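Local coordinates for protein alpha-fucosidase GH29 (Fusarium graminearum, PDB 4PSR) that hydrolyses alpha-L-fucosides as a glycoside hydrolase of family 29, probably releasing alpha-1,6-linked fucose from the reducing-end N-acetylglucosamine of glycoprotein glycans, at residues Gln399-Phe407 with Val418-Val429; Leu450-Val461 with Ile473-Glu481. All coordinates share one frame; numbering follows the deposited sequence. Where two conformers were deposited one is given.

Contact 1 (Gln399-Phe407 with Val418-Val429); sequences QGNSSDIRF and VTVLGWPEDNLV. With NAG (2-acetamido-2-deoxy-beta-D-glucopyranose), chain E; TRS (2-amino-2-hydroxymethyl-propane-1,3-diol), chain I.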
# COMPACT_ATOMS: atom_id res chain seq x y z
N GLN A 399 6.51 -6.55 14.29
CA GLN A 399 6.05 -7.72 15.00
C GLN A 399 5.70 -7.27 16.40
O GLN A 399 6.55 -6.80 17.14
CB GLN A 399 7.14 -8.77 15.08
CG GLN A 399 7.46 -9.44 13.77
CD GLN A 399 8.19 -10.75 13.97
OE1 GLN A 399 7.72 -11.62 14.70
NE2 GLN A 399 9.34 -10.89 13.32
N GLY A 400 4.43 -7.39 16.74
CA GLY A 400 3.95 -7.04 18.06
C GLY A 400 3.72 -8.25 18.95
O GLY A 400 4.06 -9.38 18.62
N ASN A 401 3.16 -7.96 20.12
CA ASN A 401 2.83 -8.98 21.09
C ASN A 401 1.59 -8.57 21.89
O ASN A 401 0.87 -7.61 21.52
CB ASN A 401 4.04 -9.28 22.00
CG ASN A 401 4.49 -8.09 22.84
OD1 ASN A 401 3.75 -7.14 23.05
ND2 ASN A 401 5.71 -8.17 23.38
N SER A 402 1.33 -9.26 22.99
CA SER A 402 0.13 -8.98 23.77
C SER A 402 0.08 -7.58 24.37
O SER A 402 -0.97 -7.15 24.84
CB SER A 402 -0.03 -10.03 24.88
OG SER A 402 0.98 -9.84 25.86
N SER A 403 1.19 -6.84 24.33
CA SER A 403 1.23 -5.45 24.79
C SER A 403 0.67 -4.44 23.78
O SER A 403 0.51 -3.26 24.09
CB SER A 403 2.68 -5.05 25.11
OG SER A 403 3.20 -5.79 26.22
N ASP A 404 0.37 -4.91 22.57
CA ASP A 404 0.02 -4.03 21.45
C ASP A 404 -1.40 -4.26 20.99
O ASP A 404 -1.84 -5.40 20.87
CB ASP A 404 0.95 -4.30 20.26
CG ASP A 404 2.41 -4.14 20.61
OD1 ASP A 404 2.77 -3.00 20.99
OD2 ASP A 404 3.15 -5.13 20.45
N ILE A 405 -2.13 -3.17 20.77
CA ILE A 405 -3.43 -3.24 20.12
C ILE A 405 -3.55 -2.29 18.94
O ILE A 405 -2.92 -1.22 18.90
CB ILE A 405 -4.61 -3.01 21.11
CG1 ILE A 405 -4.45 -1.67 21.84
CG2 ILE A 405 -4.71 -4.17 22.09
CD1 ILE A 405 -5.60 -1.33 22.78
N ARG A 406 -4.36 -2.70 17.97
CA ARG A 406 -4.69 -1.89 16.80
C ARG A 406 -6.22 -1.80 16.70
O ARG A 406 -6.93 -2.79 16.92
CB ARG A 406 -4.11 -2.47 15.52
CG ARG A 406 -2.57 -2.48 15.50
CD ARG A 406 -2.01 -1.08 15.51
NE ARG A 406 -0.55 -1.03 15.43
CZ ARG A 406 0.27 -1.09 16.47
NH1 ARG A 406 -0.18 -1.24 17.70
NH2 ARG A 406 1.58 -1.02 16.27
N PHE A 407 -6.72 -0.63 16.36
CA PHE A 407 -8.15 -0.37 16.32
C PHE A 407 -8.67 -0.33 14.88
O PHE A 407 -8.00 0.20 13.98
CB PHE A 407 -8.44 0.99 16.95
CG PHE A 407 -8.06 1.11 18.40
CD1 PHE A 407 -8.72 0.36 19.38
CD2 PHE A 407 -7.08 1.99 18.78
CE1 PHE A 407 -8.38 0.51 20.72
CE2 PHE A 407 -6.73 2.14 20.13
CZ PHE A 407 -7.39 1.40 21.09
N VAL A 418 -10.94 -4.16 18.67
CA VAL A 418 -9.68 -4.02 19.38
C VAL A 418 -8.90 -5.29 19.16
O VAL A 418 -9.23 -6.35 19.72
CB VAL A 418 -9.91 -3.83 20.88
CG1 VAL A 418 -8.55 -3.74 21.60
CG2 VAL A 418 -10.77 -2.60 21.13
N THR A 419 -7.89 -5.20 18.32
CA THR A 419 -7.13 -6.37 17.92
C THR A 419 -5.81 -6.38 18.66
O THR A 419 -5.02 -5.45 18.56
CB THR A 419 -6.91 -6.44 16.37
OG1 THR A 419 -8.17 -6.54 15.69
CG2 THR A 419 -6.10 -7.64 16.00
N VAL A 420 -5.58 -7.43 19.45
CA VAL A 420 -4.40 -7.56 20.30
C VAL A 420 -3.43 -8.52 19.62
O VAL A 420 -3.82 -9.56 19.12
CB VAL A 420 -4.77 -7.98 21.77
CG1 VAL A 420 -5.39 -9.38 21.83
CG2 VAL A 420 -3.57 -7.87 22.71
N LEU A 421 -2.14 -8.15 19.59
CA LEU A 421 -1.16 -8.82 18.75
C LEU A 421 -0.44 -10.00 19.41
O LEU A 421 0.61 -10.44 18.93
CB LEU A 421 -0.17 -7.78 18.21
CG LEU A 421 -0.79 -6.58 17.46
CD1 LEU A 421 0.28 -5.70 16.79
CD2 LEU A 421 -1.82 -7.00 16.39
N GLY A 422 -1.07 -10.55 20.46
CA GLY A 422 -0.61 -11.74 21.14
C GLY A 422 -1.62 -12.07 22.21
O GLY A 422 -2.45 -11.22 22.57
N TRP A 423 -1.58 -13.31 22.70
CA TRP A 423 -2.44 -13.71 23.81
C TRP A 423 -1.85 -13.27 25.14
O TRP A 423 -0.75 -13.69 25.50
CB TRP A 423 -2.68 -15.22 23.84
CG TRP A 423 -3.74 -15.54 24.86
CD1 TRP A 423 -3.54 -16.03 26.13
CD2 TRP A 423 -5.15 -15.32 24.74
NE1 TRP A 423 -4.74 -16.14 26.78
CE2 TRP A 423 -5.74 -15.72 25.95
CE3 TRP A 423 -5.97 -14.84 23.71
CZ2 TRP A 423 -7.12 -15.65 26.16
CZ3 TRP A 423 -7.32 -14.77 23.92
CH2 TRP A 423 -7.90 -15.18 25.14
N PRO A 424 -2.57 -12.42 25.89
CA PRO A 424 -2.05 -11.94 27.18
C PRO A 424 -1.95 -13.07 28.23
O PRO A 424 -2.96 -13.70 28.56
CB PRO A 424 -3.09 -10.92 27.63
CG PRO A 424 -3.98 -10.68 26.52
CD PRO A 424 -3.86 -11.79 25.54
N GLU A 425 -0.77 -13.30 28.78
CA GLU A 425 -0.67 -14.39 29.74
C GLU A 425 -1.38 -14.02 31.04
O GLU A 425 -1.81 -14.91 31.78
CB GLU A 425 0.77 -14.83 29.97
CG GLU A 425 0.92 -16.36 29.96
CD GLU A 425 0.89 -16.94 28.56
OE1 GLU A 425 1.85 -16.71 27.79
OE2 GLU A 425 -0.10 -17.62 28.22
N ASP A 426 -1.54 -12.72 31.30
CA ASP A 426 -2.29 -12.25 32.46
C ASP A 426 -3.82 -12.18 32.21
O ASP A 426 -4.57 -11.69 33.06
CB ASP A 426 -1.76 -10.89 32.94
CG ASP A 426 -1.95 -9.78 31.92
OD1 ASP A 426 -2.42 -10.07 30.81
OD2 ASP A 426 -1.60 -8.62 32.22
N ASN A 427 -4.25 -12.66 31.04
CA ASN A 427 -5.64 -12.65 30.64
C ASN A 427 -6.30 -11.28 30.68
O ASN A 427 -7.52 -11.18 30.85
CB ASN A 427 -6.43 -13.67 31.45
CG ASN A 427 -6.67 -14.92 30.65
OD1 ASN A 427 -5.77 -15.74 30.47
ND2 ASN A 427 -7.87 -15.04 30.12
N LEU A 428 -5.50 -10.24 30.48
CA LEU A 428 -5.98 -8.87 30.57
C LEU A 428 -5.61 -8.10 29.30
O LEU A 428 -4.45 -8.16 28.87
CB LEU A 428 -5.37 -8.18 31.80
CG LEU A 428 -5.82 -6.77 32.16
CD1 LEU A 428 -7.31 -6.74 32.40
CD2 LEU A 428 -5.09 -6.28 33.40
N VAL A 429 -6.59 -7.40 28.72
CA VAL A 429 -6.35 -6.38 27.70
C VAL A 429 -6.77 -5.04 28.30
O VAL A 429 -7.92 -4.87 28.68
CB VAL A 429 -7.14 -6.67 26.42
CG1 VAL A 429 -6.88 -5.58 25.40
CG2 VAL A 429 -6.78 -8.03 25.82
C1 NAG E . 6.20 -7.25 24.36
C2 NAG E . 6.88 -7.96 25.52
C3 NAG E . 7.36 -6.93 26.54
C4 NAG E . 8.25 -5.90 25.85
C5 NAG E . 7.54 -5.31 24.63
C6 NAG E . 8.44 -4.40 23.82
C7 NAG E . 6.20 -10.23 26.16
C8 NAG E . 5.15 -11.07 26.84
N2 NAG E . 5.98 -8.92 26.14
O3 NAG E . 8.10 -7.58 27.57
O4 NAG E . 8.56 -4.84 26.74
O5 NAG E . 7.12 -6.36 23.74
O6 NAG E . 9.58 -5.09 23.33
O7 NAG E . 7.20 -10.73 25.66
C TRS I . -1.37 -6.17 29.17
C1 TRS I . -0.01 -5.95 29.84
C2 TRS I . -1.25 -7.25 28.10
C3 TRS I . -1.85 -4.84 28.57
N TRS I . -2.30 -6.65 30.19
O1 TRS I . 0.97 -5.67 28.86
O2 TRS I . -0.82 -8.46 28.69
O3 TRS I . -3.06 -4.95 27.82
O HOH W 1 1.55 -12.00 27.67
O HOH W 2 -8.79 -3.98 14.90
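The F407 ring meets V418 at its edge: with CG anti to the carbonyl carbon (chi1 -62°), the ring runs alongside V418, whose CG2 lies near the ring plane, 3.9 Å from F407 CE1. W379 packs edge-to-face with this ring. The indole of W423 carries P424 CD over one face, offset toward the rim, while Y485 makes an edge-to-face contact with it. NH1 of R406 turns back to the carbonyl oxygen of the preceding residue, I405, which lies in the guanidinium plane although the donor stands above the carbonyl plane; NE forms a salt bridge with D331 and NH2 reaches N387 O, so several partners fix the group's rotation. On the side of the sheet shared with F407 and V418, I405 in the conformer modelled here turns CG2 onto V420 CB and V418 CG1. Backbone bonds zip the strands together: R406 N to T419 O and T419 N to R406 O, both 2.9 Å, then L421 N to D404 O at 3.0 Å. Beyond them N401 N ties the 401-404 type I turn, donating its N-H to the anti lone pair of D404 OD2 (2.8 Å), an oxygen that N387 also binds. N401 OD1 accepts from S403 N in an Asx turn, and its ND2 carries the N-linked GlcNAc. S402 CB rests on P424 CA at 3.6 Å. The arrangement is an antiparallel beta hairpin, with a glycosylated turn leading into its first strand, 405-409.

Contact 2 (Leu450-Val461 with Ile473-Glu481); sequences LLGDKAGDYVKV and ITLPSQPAE
L450 sets its CD2 methyl against two prolines, 3.7 Å from P479 CD and 3.9 Å from P476 CG. With CG anti to the backbone N (chi1 -169°), the leucine reaches the CD end of the P479 ring but crosses P476 obliquely; its other methyl, CD1, approaches L475 CD2 more loosely. Past the end of the strand, D453 supplies the polar link: its OD1 accepts the A480 N-H at 2.9 Å in a nearly straight bond (169° at the hydrogen), met from above the carboxylate plane. The same oxygen lies 3.3 Å from P479 CB, and R368 of helix 353-369 stands nearby as a long, weak ion-pair partner, while also binding G452 O and A480 O. A type II turn from K454 to D457 then reverses the chain. On the returning strand V459 lays CG1 across P476, 3.9 Å from its CB. V461 follows, CG2 at 3.8 Å from P476 CD, so that this proline ring is touched by L450, V459 and V461. V461 CG1 is tightly packed, 3.5 Å from I473 CG2, where the two side chains cross at about a right angle, and 3.3 Å from T474 O. Overall, the edge hairpin of strands 445-451 and 458-460 is flanked by a proline-containing loop leaving strand 471-474, a packing of sheet edge against connecting loop within the beta domain that follows the barrel.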
# COMPACT_ATOMS: atom_id res chain seq x y z
N LEU A 450 -15.24 -11.69 22.37
CA LEU A 450 -14.05 -12.21 21.70
C LEU A 450 -14.43 -13.00 20.47
O LEU A 450 -15.25 -13.94 20.53
CB LEU A 450 -13.25 -13.11 22.63
CG LEU A 450 -11.85 -13.53 22.16
CD1 LEU A 450 -10.91 -12.33 22.08
CD2 LEU A 450 -11.24 -14.58 23.10
N LEU A 451 -13.86 -12.68 19.31
CA LEU A 451 -14.12 -13.43 18.11
C LEU A 451 -13.53 -14.82 18.26
O LEU A 451 -12.41 -14.98 18.74
CB LEU A 451 -13.55 -12.72 16.88
CG LEU A 451 -14.49 -11.72 16.22
CD1 LEU A 451 -14.78 -10.58 17.15
CD2 LEU A 451 -13.88 -11.23 14.92
N GLY A 452 -14.32 -15.83 17.89
CA GLY A 452 -13.98 -17.21 18.14
C GLY A 452 -13.28 -17.95 17.02
O GLY A 452 -12.62 -17.35 16.19
N ASP A 453 -13.44 -19.28 16.98
CA ASP A 453 -12.62 -20.13 16.15
C ASP A 453 -12.95 -20.01 14.68
O ASP A 453 -12.08 -20.22 13.84
CB ASP A 453 -12.80 -21.60 16.54
CG ASP A 453 -12.22 -21.94 17.89
OD1 ASP A 453 -11.74 -21.04 18.62
OD2 ASP A 453 -12.29 -23.14 18.27
N LYS A 454 -14.21 -19.71 14.37
CA LYS A 454 -14.62 -19.50 12.99
C LYS A 454 -15.46 -18.22 12.92
O LYS A 454 -16.11 -17.84 13.88
CB LYS A 454 -15.36 -20.72 12.40
CG LYS A 454 -16.81 -20.87 12.74
CD LYS A 454 -17.50 -21.84 11.77
CE LYS A 454 -18.95 -22.04 12.17
NZ LYS A 454 -19.86 -22.24 11.02
N ALA A 455 -15.38 -17.55 11.78
CA ALA A 455 -16.14 -16.33 11.56
C ALA A 455 -17.61 -16.51 11.92
O ALA A 455 -18.27 -17.46 11.43
CB ALA A 455 -15.98 -15.88 10.09
N GLY A 456 -18.11 -15.60 12.73
CA GLY A 456 -19.49 -15.64 13.20
C GLY A 456 -19.63 -16.18 14.61
O GLY A 456 -20.73 -16.13 15.19
N ASP A 457 -18.55 -16.72 15.17
CA ASP A 457 -18.53 -17.17 16.56
C ASP A 457 -18.09 -16.04 17.44
O ASP A 457 -17.08 -15.37 17.14
CB ASP A 457 -17.51 -18.28 16.77
CG ASP A 457 -17.89 -19.59 16.13
OD1 ASP A 457 -19.02 -19.77 15.61
OD2 ASP A 457 -16.99 -20.47 16.18
N TYR A 458 -18.81 -15.82 18.53
CA TYR A 458 -18.49 -14.82 19.53
C TYR A 458 -18.59 -15.40 20.91
O TYR A 458 -19.59 -16.02 21.25
CB TYR A 458 -19.41 -13.63 19.45
CG TYR A 458 -19.44 -13.02 18.10
CD1 TYR A 458 -18.40 -12.19 17.66
CD2 TYR A 458 -20.50 -13.25 17.24
CE1 TYR A 458 -18.44 -11.63 16.41
CE2 TYR A 458 -20.53 -12.69 15.99
CZ TYR A 458 -19.50 -11.87 15.58
OH TYR A 458 -19.57 -11.32 14.32
N VAL A 459 -17.55 -15.19 21.69
CA VAL A 459 -17.50 -15.67 23.07
C VAL A 459 -17.58 -14.43 23.95
O VAL A 459 -16.72 -13.57 23.88
CB VAL A 459 -16.23 -16.48 23.33
CG1 VAL A 459 -16.19 -16.98 24.77
CG2 VAL A 459 -16.14 -17.66 22.36
N LYS A 460 -18.66 -14.30 24.72
CA LYS A 460 -18.84 -13.14 25.58
C LYS A 460 -17.72 -12.97 26.60
O LYS A 460 -17.20 -13.94 27.15
CB LYS A 460 -20.21 -13.20 26.30
CG LYS A 460 -20.41 -12.07 27.31
CD LYS A 460 -21.83 -12.02 27.85
CE LYS A 460 -21.93 -11.08 29.06
NZ LYS A 460 -23.33 -10.91 29.56
N VAL A 461 -17.32 -11.72 26.77
CA VAL A 461 -16.43 -11.26 27.82
C VAL A 461 -17.32 -10.70 28.94
O VAL A 461 -18.10 -9.76 28.72
CB VAL A 461 -15.52 -10.11 27.31
CG1 VAL A 461 -14.69 -9.54 28.43
CG2 VAL A 461 -14.61 -10.59 26.17
N ILE A 473 -10.06 -5.24 30.46
CA ILE A 473 -10.91 -6.32 30.01
C ILE A 473 -10.30 -7.68 30.38
O ILE A 473 -9.17 -7.99 30.00
CB ILE A 473 -11.09 -6.26 28.48
CG1 ILE A 473 -11.68 -4.90 28.07
CG2 ILE A 473 -11.96 -7.41 27.99
CD1 ILE A 473 -11.74 -4.66 26.53
N THR A 474 -11.06 -8.50 31.10
CA THR A 474 -10.63 -9.86 31.43
C THR A 474 -11.10 -10.84 30.38
O THR A 474 -12.29 -10.97 30.11
CB THR A 474 -11.20 -10.27 32.79
OG1 THR A 474 -10.66 -9.41 33.79
CG2 THR A 474 -10.83 -11.71 33.12
N LEU A 475 -10.16 -11.55 29.76
CA LEU A 475 -10.50 -12.41 28.64
C LEU A 475 -11.15 -13.72 29.08
O LEU A 475 -10.83 -14.23 30.16
CB LEU A 475 -9.24 -12.72 27.82
CG LEU A 475 -8.60 -11.50 27.14
CD1 LEU A 475 -7.26 -11.91 26.54
CD2 LEU A 475 -9.52 -10.96 26.05
N PRO A 476 -12.04 -14.27 28.23
CA PRO A 476 -12.55 -15.63 28.44
C PRO A 476 -11.48 -16.64 28.05
O PRO A 476 -10.32 -16.28 27.79
CB PRO A 476 -13.76 -15.70 27.49
CG PRO A 476 -13.38 -14.77 26.35
CD PRO A 476 -12.61 -13.65 27.02
N SER A 477 -11.86 -17.91 28.02
CA SER A 477 -10.95 -18.97 27.65
C SER A 477 -10.40 -18.76 26.24
O SER A 477 -11.13 -18.44 25.30
CB SER A 477 -11.66 -20.33 27.77
OG SER A 477 -10.89 -21.37 27.18
N GLN A 478 -9.10 -18.96 26.11
CA GLN A 478 -8.41 -18.72 24.84
C GLN A 478 -9.04 -19.59 23.75
O GLN A 478 -9.25 -20.80 23.97
CB GLN A 478 -6.91 -19.00 24.97
CG GLN A 478 -6.09 -18.71 23.71
CD GLN A 478 -4.61 -18.95 23.88
OE1 GLN A 478 -4.15 -19.36 24.95
NE2 GLN A 478 -3.85 -18.71 22.83
N PRO A 479 -9.39 -19.00 22.60
CA PRO A 479 -9.88 -19.77 21.46
C PRO A 479 -8.72 -20.46 20.77
O PRO A 479 -7.59 -20.42 21.25
CB PRO A 479 -10.51 -18.70 20.58
CG PRO A 479 -9.65 -17.52 20.80
CD PRO A 479 -9.25 -17.57 22.27
N ALA A 480 -9.00 -21.11 19.64
CA ALA A 480 -7.94 -21.70 18.83
C ALA A 480 -6.82 -20.67 18.58
O ALA A 480 -7.09 -19.46 18.44
CB ALA A 480 -8.50 -22.23 17.52
N GLU A 481 -5.58 -21.14 18.56
CA GLU A 481 -4.43 -20.25 18.46
C GLU A 481 -4.52 -19.44 17.18
O GLU A 481 -4.97 -19.93 16.15
CB GLU A 481 -3.13 -21.06 18.51
CG GLU A 481 -1.86 -20.20 18.46
CD GLU A 481 -0.58 -21.01 18.63
OE1 GLU A 481 -0.30 -21.87 17.77
OE2 GLU A 481 0.14 -20.78 19.63

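Contacts 1 and 2 lie in series along the chain, the first closing before the second opens, with centres about 14 Å apart on the same side of the molecule. Both reach the six-stranded antiparallel sheet of the beta domain that follows the barrel, in which strand 485-491 separates hairpin strand 415-420 from strand 445-451. They also meet directly in the three-stranded sheet, where strands 428-431 and 471-474 are neighbours: V429 O lies 2.8 Å from I473 N and N427 O 2.9 Å from L475 N, both probable hydrogen bonds. P424 packs on L475 beside them. The two contacts therefore belong to one beta domain, separate from the eight-stranded TIM barrel but abutting its helices 322-334 and 353-369.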